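Local coordinates for protein tannase (Lactobacillus plantarum, PDB 3WA7) that probably hydrolyses the galloyl ester bonds of tannins, as an esterase of the alpha/beta-hydrolase family, at residues R412-A417 with D454-D459. Residues are numbered along the deposited sequence; the frame is centred on the assembly and turned at random. Where two conformers were deposited one is given.
Sequences RIRHGA and DYDLGD
Arg412 meets Asp456 tip to tip, NH1 and NH2 converging end-on upon the single oxygen OD2. Arg412 NH2 makes a short, nearly straight bond to Asp456 OD2, 2.8 Å at 159°, while Arg412 NH1 stands 3.2 Å from Asp456 OD2. Both donors approach from one face of the carboxylate, whose plane is turned 60° from the guanidinium. An arginine suits this place because its extended chain, with CG anti to the backbone N (chi1 -176°), spans the gap from strand to helix. The Arg414 guanidinium lies over one face of that of Arg412, the CZ of each 3.5 Å above the other's plane and displaced toward its rim; the shared carboxylate probably eases the repulsion. Arg414 NE makes a long salt bridge to Asp456 OD2 by charge alone, supplemented by a water that accepts from NE and donates to OD2; a second water joins Arg414 NH2 to Asp459 OD1. Within the alpha/beta-hydrolase fold, this network ties parallel strand 410-414 to the N-terminus of helix 457-468. An alanine in place of Arg412 would probably leave Asp456 OD2 without its two direct donors and one face of the Arg414 guanidinium without its cover. The long Tyr455 brings OH to the aliphatic base of Arg414, 3.4 Å from its CB. Aspartate suits position 456 because OD2 serves the arginines and OD1 the hydroxyl of Tyr203, whose ring meets Tyr455 edge-to-face. Asp442 pairs with Arg414 NH2.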
# COMPACT_ATOMS: atom_id res chain seq x y z
N ARG A 412 2.50 6.35 -8.61
CA ARG A 412 1.68 7.40 -8.01
C ARG A 412 1.51 7.01 -6.55
O ARG A 412 0.90 5.98 -6.23
CB ARG A 412 0.32 7.53 -8.68
CG ARG A 412 -0.50 8.69 -8.10
CD ARG A 412 -1.78 8.94 -8.90
NE ARG A 412 -2.47 10.16 -8.50
CZ ARG A 412 -3.27 10.28 -7.45
NH1 ARG A 412 -3.50 9.24 -6.66
NH2 ARG A 412 -3.86 11.44 -7.18
N ILE A 413 2.07 7.82 -5.66
CA ILE A 413 2.01 7.55 -4.23
C ILE A 413 1.35 8.68 -3.46
O ILE A 413 1.62 9.86 -3.72
CB ILE A 413 3.43 7.35 -3.67
CG1 ILE A 413 4.14 6.24 -4.46
CG2 ILE A 413 3.36 7.03 -2.18
CD1 ILE A 413 5.59 6.06 -4.07
N ARG A 414 0.50 8.31 -2.51
CA ARG A 414 -0.19 9.28 -1.67
C ARG A 414 -0.18 8.81 -0.21
O ARG A 414 -0.29 7.61 0.06
CB ARG A 414 -1.65 9.47 -2.12
CG ARG A 414 -1.82 10.19 -3.45
CD ARG A 414 -1.44 11.66 -3.33
NE ARG A 414 -1.66 12.41 -4.57
CZ ARG A 414 -0.86 12.35 -5.64
NH1 ARG A 414 0.22 11.58 -5.64
NH2 ARG A 414 -1.15 13.09 -6.71
N HIS A 415 -0.02 9.75 0.71
CA HIS A 415 -0.04 9.46 2.14
C HIS A 415 -0.61 10.71 2.79
O HIS A 415 -0.04 11.79 2.66
CB HIS A 415 1.37 9.19 2.70
CG HIS A 415 1.37 8.81 4.15
ND1 HIS A 415 1.44 7.51 4.58
CD2 HIS A 415 1.27 9.58 5.26
CE1 HIS A 415 1.38 7.48 5.90
NE2 HIS A 415 1.27 8.72 6.34
N GLY A 416 -1.74 10.57 3.48
CA GLY A 416 -2.37 11.72 4.12
C GLY A 416 -1.52 12.45 5.14
O GLY A 416 -0.80 11.83 5.92
N ALA A 417 -1.63 13.78 5.16
CA ALA A 417 -0.87 14.59 6.10
C ALA A 417 -1.34 14.36 7.54
O ALA A 417 -0.68 14.80 8.48
CB ALA A 417 -0.99 16.07 5.74
N ASP A 454 -8.12 5.97 -2.09
CA ASP A 454 -9.15 6.16 -3.11
C ASP A 454 -10.05 7.38 -2.88
O ASP A 454 -11.22 7.37 -3.25
CB ASP A 454 -10.03 4.90 -3.19
CG ASP A 454 -9.27 3.69 -3.72
OD1 ASP A 454 -8.03 3.66 -3.61
OD2 ASP A 454 -9.93 2.75 -4.22
N TYR A 455 -9.49 8.44 -2.30
CA TYR A 455 -10.27 9.65 -2.02
C TYR A 455 -10.08 10.75 -3.06
O TYR A 455 -10.67 11.82 -2.95
CB TYR A 455 -9.88 10.19 -0.64
CG TYR A 455 -8.38 10.21 -0.41
CD1 TYR A 455 -7.57 11.12 -1.09
CD2 TYR A 455 -7.77 9.29 0.44
CE1 TYR A 455 -6.19 11.11 -0.94
CE2 TYR A 455 -6.39 9.27 0.60
CZ TYR A 455 -5.60 10.18 -0.09
OH TYR A 455 -4.24 10.15 0.04
N ASP A 456 -9.27 10.47 -4.08
CA ASP A 456 -8.97 11.43 -5.13
C ASP A 456 -9.06 10.79 -6.52
O ASP A 456 -8.17 10.99 -7.35
CB ASP A 456 -7.55 11.95 -4.93
CG ASP A 456 -6.53 10.82 -4.87
OD1 ASP A 456 -6.96 9.65 -4.92
OD2 ASP A 456 -5.32 11.09 -4.78
N LEU A 457 -10.12 10.04 -6.77
CA LEU A 457 -10.27 9.35 -8.04
C LEU A 457 -10.15 10.23 -9.29
O LEU A 457 -9.65 9.78 -10.32
CB LEU A 457 -11.59 8.57 -8.07
CG LEU A 457 -11.72 7.54 -6.94
CD1 LEU A 457 -12.98 6.71 -7.14
CD2 LEU A 457 -10.49 6.63 -6.91
N GLY A 458 -10.60 11.48 -9.20
CA GLY A 458 -10.50 12.37 -10.34
C GLY A 458 -9.05 12.55 -10.77
O GLY A 458 -8.73 12.51 -11.96
N ASP A 459 -8.17 12.75 -9.79
CA ASP A 459 -6.75 12.93 -10.07
C ASP A 459 -6.08 11.60 -10.43
O ASP A 459 -5.23 11.55 -11.31
CB ASP A 459 -6.03 13.55 -8.87
CG ASP A 459 -6.44 14.98 -8.61
OD1 ASP A 459 -5.96 15.57 -7.61
OD2 ASP A 459 -7.23 15.54 -9.40
O HOH W 1 -4.38 13.39 -3.83
O HOH W 2 -3.51 15.02 -5.88